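Local coordinates for putative nucleoprotein (Infectious salmon anemia virus, PDB 4EWC) that encapsidates the negative-strand viral RNA, shielding it from nucleases, to form the ribonucleoprotein that serves as template for transcription and replication, at residues 170-175 against 427-432; 415-420 against 497-502; 421-426 against 492-497. One frame throughout, in Å; residues are numbered along the deposited sequence.

Contact 1 (170-175 against 427-432)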
ATOM      1  N   GLU A 170       6.718 -33.580  12.739  1.00 56.58           N
ATOM      2  CA  GLU A 170       7.147 -32.507  13.618  1.00 55.78           C
ATOM      3  C   GLU A 170       8.194 -31.597  12.955  1.00 54.48           C
ATOM      4  O   GLU A 170       8.116 -30.369  13.061  1.00 51.39           O
ATOM      5  CB  GLU A 170       7.659 -33.076  14.946  1.00 57.72           C
ATOM      6  CG  GLU A 170       6.526 -33.574  15.824  1.00 62.85           C
ATOM      7  CD  GLU A 170       6.955 -34.343  17.075  1.00 63.83           C
ATOM      8  OE1 GLU A 170       8.029 -34.987  17.076  1.00 59.64           O
ATOM      9  OE2 GLU A 170       6.184 -34.305  18.061  1.00 61.29           O
HETATM   10  N   MSE A 171       9.155 -32.195  12.257  1.00 56.13           N
HETATM   11  CA  MSE A 171      10.165 -31.406  11.587  1.00 50.99           C
HETATM   12  C   MSE A 171       9.597 -30.610  10.404  1.00 51.72           C
HETATM   13  O   MSE A 171      10.236 -29.690   9.910  1.00 52.42           O
HETATM   14  CB  MSE A 171      11.348 -32.269  11.159  1.00 51.19           C
HETATM   15  CG  MSE A 171      12.410 -32.390  12.233  1.00 57.37           C
HETATM   16 SE   MSE A 171      13.840 -33.787  11.997  0.73 59.20          SE
HETATM   17  CE  MSE A 171      14.368 -33.364  10.148  1.00 55.88           C
ATOM     18  N   SER A 172       8.401 -30.954   9.945  1.00 51.61           N
ATOM     19  CA  SER A 172       7.781 -30.202   8.851  1.00 53.60           C
ATOM     20  C   SER A 172       6.984 -28.991   9.376  1.00 52.21           C
ATOM     21  O   SER A 172       6.462 -28.179   8.604  1.00 51.74           O
ATOM     22  CB  SER A 172       6.902 -31.116   7.967  1.00 53.23           C
ATOM     23  OG  SER A 172       5.794 -31.619   8.682  1.00 58.86           O
ATOM     24  N   ILE A 173       6.912 -28.872  10.695  1.00 49.04           N
ATOM     25  CA  ILE A 173       6.212 -27.761  11.310  1.00 51.40           C
ATOM     26  C   ILE A 173       7.128 -26.555  11.485  1.00 50.03           C
ATOM     27  O   ILE A 173       8.191 -26.641  12.117  1.00 47.56           O
ATOM     28  CB  ILE A 173       5.605 -28.157  12.655  1.00 50.71           C
ATOM     29  CG1 ILE A 173       4.575 -29.258  12.436  1.00 54.41           C
ATOM     30  CG2 ILE A 173       4.955 -26.946  13.329  1.00 51.49           C
ATOM     31  CD1 ILE A 173       4.164 -30.002  13.703  1.00 48.63           C
ATOM     32  N   TRP A 174       6.685 -25.437  10.919  1.00 50.14           N
ATOM     33  CA  TRP A 174       7.436 -24.183  10.891  1.00 48.93           C
ATOM     34  C   TRP A 174       8.133 -23.823  12.202  1.00 47.07           C
ATOM     35  O   TRP A 174       9.352 -23.649  12.235  1.00 45.72           O
ATOM     36  CB  TRP A 174       6.519 -23.043  10.465  1.00 44.21           C
ATOM     37  CG  TRP A 174       7.238 -21.793  10.400  1.00 42.72           C
ATOM     38  CD1 TRP A 174       8.076 -21.393   9.417  1.00 40.38           C
ATOM     39  CD2 TRP A 174       7.230 -20.752  11.383  1.00 47.14           C
ATOM     40  NE1 TRP A 174       8.593 -20.156   9.712  1.00 40.87           N
ATOM     41  CE2 TRP A 174       8.089 -19.740  10.916  1.00 45.97           C
ATOM     42  CE3 TRP A 174       6.574 -20.575  12.608  1.00 44.37           C
ATOM     43  CZ2 TRP A 174       8.305 -18.556  11.630  1.00 42.88           C
ATOM     44  CZ3 TRP A 174       6.803 -19.417  13.310  1.00 45.95           C
ATOM     45  CH2 TRP A 174       7.659 -18.414  12.812  1.00 39.97           C
ATOM     46  N   GLN A 175       7.349 -23.740  13.273  1.00 45.37           N
ATOM     47  CA  GLN A 175       7.875 -23.435  14.601  1.00 48.93           C
ATOM     48  C   GLN A 175       9.077 -24.285  14.940  1.00 48.20           C
ATOM     49  O   GLN A 175       9.982 -23.822  15.632  1.00 47.23           O
ATOM     50  CB  GLN A 175       6.814 -23.641  15.698  1.00 48.79           C
ATOM     51  CG  GLN A 175       5.774 -22.555  15.828  1.00 40.65           C
ATOM     52  CD  GLN A 175       4.627 -22.756  14.867  1.00 45.71           C
ATOM     53  OE1 GLN A 175       4.711 -23.573  13.940  1.00 49.66           O
ATOM     54  NE2 GLN A 175       3.536 -22.023  15.086  1.00 46.96           N
ATOM     55  N   LYS A 427       6.396 -28.947   1.224  1.00 62.63           N
ATOM     56  CA  LYS A 427       5.065 -28.890   1.777  1.00 59.73           C
ATOM     57  C   LYS A 427       5.181 -28.576   3.265  1.00 59.90           C
ATOM     58  O   LYS A 427       4.946 -29.432   4.119  1.00 58.09           O
ATOM     59  CB  LYS A 427       4.322 -30.199   1.527  1.00 64.36           C
ATOM     60  CG  LYS A 427       3.858 -30.373   0.074  1.00 74.76           C
ATOM     61  CD  LYS A 427       3.376 -31.802  -0.219  1.00 85.40           C
ATOM     62  CE  LYS A 427       2.817 -31.945  -1.641  1.00 90.15           C
ATOM     63  NZ  LYS A 427       3.789 -31.556  -2.711  1.00 93.61           N
ATOM     64  N   LEU A 428       5.562 -27.329   3.551  1.00 60.66           N
ATOM     65  CA  LEU A 428       5.689 -26.819   4.904  1.00 53.91           C
ATOM     66  C   LEU A 428       4.359 -26.884   5.636  1.00 54.41           C
ATOM     67  O   LEU A 428       3.286 -26.736   5.035  1.00 55.14           O
ATOM     68  CB  LEU A 428       6.193 -25.366   4.864  1.00 57.19           C
ATOM     69  CG  LEU A 428       6.279 -24.620   6.206  1.00 54.11           C
ATOM     70  CD1 LEU A 428       7.253 -25.314   7.152  1.00 51.21           C
ATOM     71  CD2 LEU A 428       6.659 -23.178   6.008  1.00 49.50           C
ATOM     72  N   LYS A 429       4.430 -27.120   6.935  1.00 50.90           N
ATOM     73  CA  LYS A 429       3.240 -27.061   7.765  1.00 54.04           C
ATOM     74  C   LYS A 429       3.471 -26.103   8.928  1.00 56.62           C
ATOM     75  O   LYS A 429       4.608 -25.766   9.265  1.00 57.80           O
ATOM     76  CB  LYS A 429       2.854 -28.454   8.257  1.00 54.51           C
ATOM     77  CG  LYS A 429       2.462 -29.373   7.125  1.00 53.31           C
ATOM     78  CD  LYS A 429       1.605 -30.509   7.585  1.00 63.32           C
ATOM     79  CE  LYS A 429       1.747 -31.693   6.649  1.00 75.39           C
ATOM     80  NZ  LYS A 429       3.107 -32.329   6.779  1.00 72.22           N
ATOM     81  N   VAL A 430       2.390 -25.636   9.526  1.00 52.65           N
ATOM     82  CA  VAL A 430       2.522 -24.668  10.598  1.00 52.08           C
ATOM     83  C   VAL A 430       1.440 -24.889  11.654  1.00 52.54           C
ATOM     84  O   VAL A 430       0.373 -25.414  11.354  1.00 52.02           O
ATOM     85  CB  VAL A 430       2.505 -23.210  10.043  1.00 48.86           C
ATOM     86  CG1 VAL A 430       1.163 -22.891   9.398  1.00 49.06           C
ATOM     87  CG2 VAL A 430       2.859 -22.206  11.120  1.00 41.98           C
ATOM     88  N   GLY A 431       1.749 -24.533  12.894  1.00 45.80           N
ATOM     89  CA  GLY A 431       0.767 -24.535  13.950  1.00 52.03           C
ATOM     90  C   GLY A 431       0.148 -23.159  14.059  1.00 54.18           C
ATOM     91  O   GLY A 431       0.873 -22.167  14.154  1.00 54.21           O
ATOM     92  N   VAL A 432      -1.180 -23.085  14.032  1.00 53.65           N
ATOM     93  CA  VAL A 432      -1.851 -21.794  14.089  1.00 52.60           C
ATOM     94  C   VAL A 432      -3.013 -21.799  15.082  1.00 57.38           C
ATOM     95  O   VAL A 432      -3.513 -22.852  15.467  1.00 58.59           O
ATOM     96  CB  VAL A 432      -2.335 -21.322  12.688  1.00 55.30           C
ATOM     97  CG1 VAL A 432      -1.151 -20.953  11.796  1.00 54.12           C
ATOM     98  CG2 VAL A 432      -3.178 -22.385  12.026  1.00 52.30           C
TER

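Contact 2 (415-420 against 497-502)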
ATOM      1  N   ASN A 415      19.544 -13.016  -4.960  1.00 42.95           N
ATOM      2  CA  ASN A 415      18.124 -12.726  -4.846  1.00 46.03           C
ATOM      3  C   ASN A 415      17.381 -13.902  -4.210  1.00 47.92           C
ATOM      4  O   ASN A 415      18.006 -14.821  -3.686  1.00 47.89           O
ATOM      5  CB  ASN A 415      17.509 -12.330  -6.191  1.00 47.83           C
ATOM      6  CG  ASN A 415      17.721 -13.380  -7.277  1.00 52.83           C
ATOM      7  OD1 ASN A 415      17.527 -14.583  -7.056  1.00 49.32           O
ATOM      8  ND2 ASN A 415      18.109 -12.925  -8.463  1.00 46.73           N
ATOM      9  N   GLY A 416      16.054 -13.877  -4.257  1.00 48.62           N
ATOM     10  CA  GLY A 416      15.262 -14.915  -3.620  1.00 46.25           C
ATOM     11  C   GLY A 416      14.733 -16.022  -4.517  1.00 45.79           C
ATOM     12  O   GLY A 416      13.879 -16.791  -4.084  1.00 46.60           O
ATOM     13  N   GLU A 417      15.243 -16.108  -5.746  1.00 46.04           N
ATOM     14  CA  GLU A 417      14.768 -17.112  -6.713  1.00 50.89           C
ATOM     15  C   GLU A 417      14.853 -18.560  -6.217  1.00 46.71           C
ATOM     16  O   GLU A 417      13.877 -19.287  -6.248  1.00 51.97           O
ATOM     17  CB  GLU A 417      15.499 -17.007  -8.050  1.00 48.95           C
ATOM     18  CG  GLU A 417      15.006 -17.997  -9.080  1.00 55.22           C
ATOM     19  CD  GLU A 417      15.606 -17.763 -10.461  1.00 60.01           C
ATOM     20  OE1 GLU A 417      16.614 -18.416 -10.792  1.00 58.77           O
ATOM     21  OE2 GLU A 417      15.063 -16.934 -11.219  1.00 61.06           O
ATOM     22  N   ASP A 418      16.025 -18.970  -5.774  1.00 41.42           N
ATOM     23  CA  ASP A 418      16.193 -20.311  -5.299  1.00 41.95           C
ATOM     24  C   ASP A 418      15.394 -20.522  -4.037  1.00 44.03           C
ATOM     25  O   ASP A 418      14.815 -21.591  -3.834  1.00 52.28           O
ATOM     26  CB  ASP A 418      17.675 -20.652  -5.105  1.00 42.61           C
ATOM     27  CG  ASP A 418      18.459 -20.574  -6.405  1.00 47.17           C
ATOM     28  OD1 ASP A 418      17.845 -20.700  -7.488  1.00 49.43           O
ATOM     29  OD2 ASP A 418      19.690 -20.375  -6.355  1.00 49.58           O
ATOM     30  N   ALA A 419      15.332 -19.514  -3.186  1.00 43.04           N
ATOM     31  CA  ALA A 419      14.467 -19.608  -2.003  1.00 44.41           C
ATOM     32  C   ALA A 419      13.013 -19.838  -2.402  1.00 46.23           C
ATOM     33  O   ALA A 419      12.346 -20.662  -1.800  1.00 47.43           O
ATOM     34  CB  ALA A 419      14.600 -18.393  -1.112  1.00 39.29           C
ATOM     35  N   CYS A 420      12.520 -19.134  -3.417  1.00 45.41           N
ATOM     36  CA  CYS A 420      11.137 -19.361  -3.831  1.00 48.50           C
ATOM     37  C   CYS A 420      10.927 -20.765  -4.462  1.00 51.95           C
ATOM     38  O   CYS A 420       9.878 -21.391  -4.268  1.00 51.33           O
ATOM     39  CB  CYS A 420      10.619 -18.249  -4.736  1.00 42.90           C
ATOM     40  SG  CYS A 420      10.574 -16.580  -3.967  1.00 51.45           S
ATOM     41  N   VAL A 497       4.374 -17.531  -4.021  1.00 50.97           N
ATOM     42  CA  VAL A 497       5.434 -16.763  -3.368  1.00 52.36           C
ATOM     43  C   VAL A 497       6.235 -15.989  -4.439  1.00 46.33           C
ATOM     44  O   VAL A 497       6.189 -16.331  -5.609  1.00 49.29           O
ATOM     45  CB  VAL A 497       6.357 -17.704  -2.570  1.00 53.26           C
ATOM     46  CG1 VAL A 497       7.351 -18.365  -3.495  1.00 53.06           C
ATOM     47  CG2 VAL A 497       7.078 -16.975  -1.460  1.00 53.55           C
ATOM     48  N   ARG A 498       6.936 -14.930  -4.043  1.00 50.08           N
ATOM     49  CA  ARG A 498       7.660 -14.068  -4.990  1.00 49.78           C
ATOM     50  C   ARG A 498       8.894 -13.404  -4.402  1.00 44.60           C
ATOM     51  O   ARG A 498       8.985 -13.207  -3.197  1.00 47.66           O
ATOM     52  CB  ARG A 498       6.744 -12.976  -5.530  1.00 50.27           C
ATOM     53  CG  ARG A 498       5.943 -13.365  -6.746  1.00 51.98           C
ATOM     54  CD  ARG A 498       5.170 -12.179  -7.220  1.00 52.42           C
ATOM     55  NE  ARG A 498       4.982 -12.196  -8.661  1.00 60.58           N
ATOM     56  CZ  ARG A 498       4.313 -11.267  -9.336  1.00 70.55           C
ATOM     57  NH1 ARG A 498       3.747 -10.241  -8.682  1.00 59.07           N
ATOM     58  NH2 ARG A 498       4.207 -11.373 -10.666  1.00 68.59           N
ATOM     59  N   TYR A 499       9.837 -13.031  -5.257  1.00 42.37           N
ATOM     60  CA  TYR A 499      11.029 -12.313  -4.789  1.00 44.30           C
ATOM     61  C   TYR A 499      11.216 -11.010  -5.557  1.00 43.44           C
ATOM     62  O   TYR A 499      10.788 -10.891  -6.699  1.00 44.49           O
ATOM     63  CB  TYR A 499      12.290 -13.210  -4.862  1.00 48.53           C
ATOM     64  CG  TYR A 499      12.801 -13.458  -6.260  1.00 45.35           C
ATOM     65  CD1 TYR A 499      13.709 -12.590  -6.834  1.00 46.53           C
ATOM     66  CD2 TYR A 499      12.370 -14.551  -7.007  1.00 47.71           C
ATOM     67  CE1 TYR A 499      14.172 -12.781  -8.100  1.00 49.14           C
ATOM     68  CE2 TYR A 499      12.833 -14.760  -8.290  1.00 48.25           C
ATOM     69  CZ  TYR A 499      13.740 -13.866  -8.834  1.00 53.20           C
ATOM     70  OH  TYR A 499      14.233 -14.033 -10.109  1.00 48.28           O
ATOM     71  N   GLU A 500      11.832 -10.025  -4.917  1.00 43.55           N
ATOM     72  CA  GLU A 500      12.081  -8.738  -5.571  1.00 45.52           C
ATOM     73  C   GLU A 500      13.291  -8.808  -6.515  1.00 45.82           C
ATOM     74  O   GLU A 500      14.366  -9.276  -6.126  1.00 42.33           O
ATOM     75  CB  GLU A 500      12.296  -7.625  -4.531  1.00 42.22           C
ATOM     76  CG  GLU A 500      12.813  -6.309  -5.123  1.00 42.37           C
ATOM     77  CD  GLU A 500      12.897  -5.165  -4.104  1.00 44.97           C
ATOM     78  OE1 GLU A 500      13.221  -5.399  -2.923  1.00 46.87           O
ATOM     79  OE2 GLU A 500      12.636  -4.010  -4.485  1.00 48.60           O
ATOM     80  N   ALA A 501      13.102  -8.355  -7.752  1.00 44.51           N
ATOM     81  CA  ALA A 501      14.208  -8.265  -8.689  1.00 46.53           C
ATOM     82  C   ALA A 501      15.191  -7.263  -8.132  1.00 46.44           C
ATOM     83  O   ALA A 501      14.798  -6.242  -7.598  1.00 51.23           O
ATOM     84  CB  ALA A 501      13.739  -7.825 -10.066  1.00 46.39           C
ATOM     85  N   ARG A 502      16.469  -7.577  -8.234  1.00 44.75           N
ATOM     86  CA  ARG A 502      17.493  -6.661  -7.824  1.00 48.42           C
ATOM     87  C   ARG A 502      17.607  -5.594  -8.908  1.00 50.62           C
ATOM     88  O   ARG A 502      17.775  -5.910 -10.076  1.00 50.96           O
ATOM     89  CB  ARG A 502      18.803  -7.423  -7.629  1.00 46.63           C
ATOM     90  CG  ARG A 502      19.832  -6.650  -6.858  1.00 52.65           C
ATOM     91  CD  ARG A 502      21.131  -7.404  -6.793  1.00 44.76           C
ATOM     92  NE  ARG A 502      21.132  -8.460  -5.789  1.00 44.26           N
ATOM     93  CZ  ARG A 502      21.307  -8.260  -4.484  1.00 44.87           C
ATOM     94  NH1 ARG A 502      21.469  -7.032  -3.995  1.00 37.90           N
ATOM     95  NH2 ARG A 502      21.317  -9.294  -3.659  1.00 40.17           N
TER
HETATM   96  O   HOH W   1      17.696  -9.877  -9.835  1.00 36.42           O
HETATM   97  O   HOH W   2      14.757 -11.139  -4.172  1.00 48.66           O

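Contact 3 (421-426 against 492-497)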
ATOM      1  N   LYS A 421      11.923 -21.260  -5.193  1.00 46.31           N
ATOM      2  CA  LYS A 421      11.855 -22.595  -5.775  1.00 48.75           C
ATOM      3  C   LYS A 421      11.700 -23.651  -4.713  1.00 51.30           C
ATOM      4  O   LYS A 421      10.950 -24.609  -4.891  1.00 54.31           O
ATOM      5  CB  LYS A 421      13.096 -22.912  -6.584  1.00 49.78           C
ATOM      6  CG  LYS A 421      13.098 -22.323  -7.977  1.00 56.11           C
ATOM      7  CD  LYS A 421      14.416 -22.630  -8.652  1.00 64.19           C
ATOM      8  CE  LYS A 421      14.623 -21.813  -9.916  1.00 67.68           C
ATOM      9  NZ  LYS A 421      15.981 -22.089 -10.468  1.00 66.82           N
ATOM     10  N   ILE A 422      12.408 -23.485  -3.602  1.00 48.02           N
ATOM     11  CA  ILE A 422      12.269 -24.429  -2.497  1.00 47.64           C
ATOM     12  C   ILE A 422      10.898 -24.275  -1.842  1.00 52.76           C
ATOM     13  O   ILE A 422      10.242 -25.271  -1.504  1.00 50.11           O
ATOM     14  CB  ILE A 422      13.396 -24.265  -1.469  1.00 44.08           C
ATOM     15  CG1 ILE A 422      14.701 -24.782  -2.060  1.00 44.31           C
ATOM     16  CG2 ILE A 422      13.072 -25.010  -0.164  1.00 41.15           C
ATOM     17  CD1 ILE A 422      15.892 -24.490  -1.215  1.00 43.45           C
ATOM     18  N   CYS A 423      10.465 -23.021  -1.695  1.00 49.37           N
ATOM     19  CA  CYS A 423       9.154 -22.709  -1.133  1.00 45.76           C
ATOM     20  C   CYS A 423       8.032 -23.397  -1.882  1.00 51.35           C
ATOM     21  O   CYS A 423       7.208 -24.073  -1.271  1.00 54.24           O
ATOM     22  CB  CYS A 423       8.893 -21.202  -1.142  1.00 52.57           C
ATOM     23  SG  CYS A 423       9.738 -20.246   0.153  1.00 55.00           S
ATOM     24  N   ARG A 424       7.982 -23.203  -3.195  1.00 49.25           N
ATOM     25  CA  ARG A 424       6.935 -23.823  -3.997  1.00 51.06           C
ATOM     26  C   ARG A 424       6.981 -25.355  -3.902  1.00 55.07           C
ATOM     27  O   ARG A 424       5.936 -26.014  -3.856  1.00 51.57           O
ATOM     28  CB  ARG A 424       7.011 -23.361  -5.453  1.00 51.22           C
ATOM     29  CG  ARG A 424       6.886 -21.864  -5.629  1.00 52.45           C
ATOM     30  CD  ARG A 424       6.827 -21.450  -7.087  1.00 52.66           C
ATOM     31  NE  ARG A 424       7.043 -20.020  -7.214  1.00 62.75           N
ATOM     32  CZ  ARG A 424       8.236 -19.463  -7.406  1.00 68.17           C
ATOM     33  NH1 ARG A 424       9.322 -20.221  -7.514  1.00 60.56           N
ATOM     34  NH2 ARG A 424       8.346 -18.139  -7.501  1.00 69.82           N
ATOM     35  N   GLU A 425       8.192 -25.911  -3.834  1.00 56.54           N
ATOM     36  CA  GLU A 425       8.385 -27.364  -3.854  1.00 54.55           C
ATOM     37  C   GLU A 425       7.970 -28.086  -2.570  1.00 55.87           C
ATOM     38  O   GLU A 425       7.142 -28.995  -2.608  1.00 64.49           O
ATOM     39  CB  GLU A 425       9.833 -27.720  -4.203  1.00 56.03           C
ATOM     40  CG  GLU A 425      10.022 -29.132  -4.777  1.00 63.94           C
ATOM     41  CD  GLU A 425       9.914 -30.267  -3.741  1.00 65.01           C
ATOM     42  OE1 GLU A 425      10.345 -30.081  -2.570  1.00 59.82           O
ATOM     43  OE2 GLU A 425       9.411 -31.357  -4.115  1.00 61.80           O
ATOM     44  N   ALA A 426       8.560 -27.707  -1.440  1.00 57.35           N
ATOM     45  CA  ALA A 426       8.258 -28.387  -0.186  1.00 54.38           C
ATOM     46  C   ALA A 426       6.823 -28.124   0.278  1.00 58.63           C
ATOM     47  O   ALA A 426       6.129 -27.222  -0.209  1.00 53.37           O
ATOM     48  CB  ALA A 426       9.245 -28.011   0.900  1.00 50.64           C
ATOM     49  N   LEU A 492       0.968 -24.804   5.242  1.00 61.20           N
ATOM     50  CA  LEU A 492       1.446 -23.479   4.892  1.00 56.23           C
ATOM     51  C   LEU A 492       1.899 -23.486   3.442  1.00 58.27           C
ATOM     52  O   LEU A 492       3.090 -23.555   3.157  1.00 58.72           O
ATOM     53  CB  LEU A 492       2.602 -23.073   5.805  1.00 55.68           C
ATOM     54  CG  LEU A 492       3.084 -21.621   5.783  1.00 56.17           C
ATOM     55  CD1 LEU A 492       2.154 -20.716   4.993  1.00 58.50           C
ATOM     56  CD2 LEU A 492       3.268 -21.101   7.198  1.00 47.00           C
ATOM     57  N   ARG A 493       0.936 -23.426   2.530  1.00 56.90           N
ATOM     58  CA  ARG A 493       1.227 -23.453   1.104  1.00 58.43           C
ATOM     59  C   ARG A 493       1.943 -22.179   0.686  1.00 57.52           C
ATOM     60  O   ARG A 493       1.567 -21.086   1.097  1.00 57.84           O
ATOM     61  CB  ARG A 493      -0.059 -23.630   0.298  1.00 54.72           C
ATOM     62  N   LEU A 494       2.978 -22.326  -0.132  1.00 50.23           N
ATOM     63  CA  LEU A 494       3.796 -21.193  -0.518  1.00 49.20           C
ATOM     64  C   LEU A 494       4.080 -21.185  -2.007  1.00 53.06           C
ATOM     65  O   LEU A 494       5.141 -20.746  -2.446  1.00 51.40           O
ATOM     66  CB  LEU A 494       5.127 -21.202   0.230  1.00 48.98           C
ATOM     67  CG  LEU A 494       5.169 -20.938   1.729  1.00 48.52           C
ATOM     68  CD1 LEU A 494       6.605 -21.045   2.258  1.00 41.82           C
ATOM     69  CD2 LEU A 494       4.588 -19.557   2.040  1.00 50.38           C
ATOM     70  N   SER A 495       3.141 -21.676  -2.797  1.00 53.01           N
ATOM     71  CA  SER A 495       3.169 -21.364  -4.218  1.00 55.11           C
ATOM     72  C   SER A 495       2.726 -19.911  -4.298  1.00 58.46           C
ATOM     73  O   SER A 495       2.307 -19.328  -3.291  1.00 70.44           O
ATOM     74  CB  SER A 495       2.235 -22.283  -5.005  1.00 62.83           C
ATOM     75  OG  SER A 495       1.023 -22.537  -4.315  1.00 59.28           O
ATOM     76  N   ASN A 496       2.847 -19.300  -5.464  1.00 56.35           N
ATOM     77  CA  ASN A 496       2.542 -17.874  -5.597  1.00 60.95           C
ATOM     78  C   ASN A 496       3.449 -16.948  -4.779  1.00 54.98           C
ATOM     79  O   ASN A 496       3.316 -15.721  -4.847  1.00 56.49           O
ATOM     80  CB  ASN A 496       1.060 -17.586  -5.307  1.00 59.74           C
ATOM     81  CG  ASN A 496       0.143 -18.597  -5.973  1.00 70.46           C
ATOM     82  OD1 ASN A 496       0.539 -19.272  -6.933  1.00 68.23           O
ATOM     83  ND2 ASN A 496      -1.080 -18.712  -5.469  1.00 71.18           N
ATOM     84  N   VAL A 497       4.374 -17.531  -4.021  1.00 50.97           N
ATOM     85  CA  VAL A 497       5.434 -16.763  -3.368  1.00 52.36           C
ATOM     86  C   VAL A 497       6.235 -15.989  -4.439  1.00 46.33           C
ATOM     87  O   VAL A 497       6.189 -16.331  -5.609  1.00 49.29           O
ATOM     88  CB  VAL A 497       6.357 -17.704  -2.570  1.00 53.26           C
ATOM     89  CG1 VAL A 497       7.351 -18.365  -3.495  1.00 53.06           C
ATOM     90  CG2 VAL A 497       7.078 -16.975  -1.460  1.00 53.55           C
TER
HETATM   91  O   HOH W   3       4.701 -25.092   1.263  1.00 50.53           O

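Contact 1 (170-175 against 427-432)
Trp174 and Lys429 join two distant parts of the chain through their backbones: Trp174 N gives a hydrogen bond of 2.7 Å to Lys429 O. A second backbone hydrogen bond runs from Lys429 N to Ser172 O, at 2.8 Å and fairly straight (155°). Together the two bonds frame Ile173, so that Lys429 binds the residues just before and just after it, which is the pattern of a single parallel beta bridge. The side chain of Trp174 continues what its backbone begins. Its CB lies 3.8 Å from Val430 CG2 and also near Lys429 O. CG stands anti to the backbone N (chi1 -179°), and beyond it CD1 approaches Leu428 CD2 at 4.1 Å. The far part of the indole then leaves strand 429-432 and packs on Cys444 and Val445 of helix 438-449 and on Thr479. Leu428 CD1 lies 3.3 Å from Ser172 O, close to the bridge. One residue after Trp174, the side-chain amide of Gln175 bonds to the strand backbone. Its NE2 donates to Gly431 O at 2.8 Å, with the acceptor close to the amide plane, while OE1 receives Gly431 N at 3.3 Å in a nearly linear bond (170°). Two bonds thus grip both polar backbone atoms of Gly431 and fix the rotation of the amide. The Lys429 ammonium makes a weak bond to Ser172 OG, whose main partner is Gly169 O. Leu428, Val430 and Val432 bond to the segment around strand 488-491, whereas Lys429 and Gly431 use the other edge. The arrangement is that of a two-stranded antiparallel sheet whose outer edge is met by one parallel bridge and a side-chain amide, right where helix 174-188 starts, with Ile173 as its N-cap residue.

Contact 2 (415-420 against 497-502)
Tyr499 lays its ring against the start of helix 417-425, and of all the residues here it has the most surface buried by the other segment. Its CG sits between the backbone N and the carbonyl carbon (chi1 73°), from where the ring spreads under the first residues of the helix. Glu417 N hangs 3.5 Å above the ring plane, displaced toward the rim, and Glu417 CA lies over one face, nearest CE2. Nearer the backbone, Tyr499 CB comes within 3.6 Å of Gly416 CA, at the N-cap position, where no side chain intervenes. Cys420, one turn further on, approaches from a different direction: its SG lies at the edge of the ring, 5.3 Å from the centroid and almost in the ring plane, as a sulfur-aromatic contact. The rest of the cysteine faces the neighbouring loop, with CB 3.5 Å from Val497 CG1. Asn415 completes the set. Its CG meets Tyr499 CE1 at 3.7 Å, the amide and ring planes being 29° apart, while OD1 turns back to accept Glu417 N at 3.0 Å, an Asx turn with a fairly straight bond (162°). The amide hydrogen of Glu417 is thus directed at Asn415 rather than at the ring lying below it. Between the backbones, one water takes a hydrogen bond from Gly416 N and gives one of 2.7 Å to Glu500 O; a second accepts from Arg502 N and, weakly, from Asn415 ND2. Glu500 of strand 499-500 hydrogen-bonds to Ser521 of the second subunit, and Arg502, beyond the strand, bonds through NE to Lys414 O. The chemistry implies an interface held chiefly by aromatic, sulfur and apolar packing, with two waters bridging polar groups of the two segments.

Contact 3 (421-426 against 492-497)
Cys423 and Arg424, near the C-terminal end of helix 417-425, pack on Leu494, Ser495 and Val497 in a helix-to-loop contact, mostly apolar, where the chain crosses between strands 488-491 and 499-500. Cys423 provides the buried half. Its SG lies 3.9 Å from Leu494 CD1, and its CB meets Val497 CG1 at 4.0 Å, so that the two loop residues receive it by one methyl each. Leu494 also brings CB up to the helix backbone, 3.9 Å from Cys423 O. Arg424 takes the more exposed side. Its CG passes Leu494 O at 3.8 Å and Ser495 CA at 4.0 Å; beyond it the chain runs extended to NE, bringing the guanidinium to Val497, whose CG1 lies over one face, 3.8 Å above the plane and toward the rim. NH2 then gives Val497 O a weak hydrogen bond of 3.4 Å, bent to 139°, and NE has a long, weak ion pair with Glu575. Where the helix ends, a single water donates to both Ala426 O and Leu492 O, linking the two backbones. Around this contact, Met449 of helix 438-449 touches both Cys423 and Val497, Arg442 of the same helix binds Arg493 O, and helix 394-402 packs against Ile422, leaving helix 417-425 set between that helix and the loop.

The three contacts follow one continuous run of chain, helix 417-425 and then strand 429-432, the helix met by the continuous run 492-502, the strand by residues 170-175. Contact 2 takes the start of the helix, contact 3 its end, and contact 1 the strand. Contacts 2 and 3 have centres 11 Å apart and share Val497; contact 3 lies between the segments of contact 2 in sequence. Contacts 1 and 3, centres 13 Å apart, touch where Leu428 O probably accepts a hydrogen bond from Leu492 N. Contacts 1 and 2 stay about 10 Å apart at their nearest atoms. Contact 1 alone reaches back to residues 170-175, tying that earlier helical region to the C-terminal orthomyxovirus nucleoprotein family region.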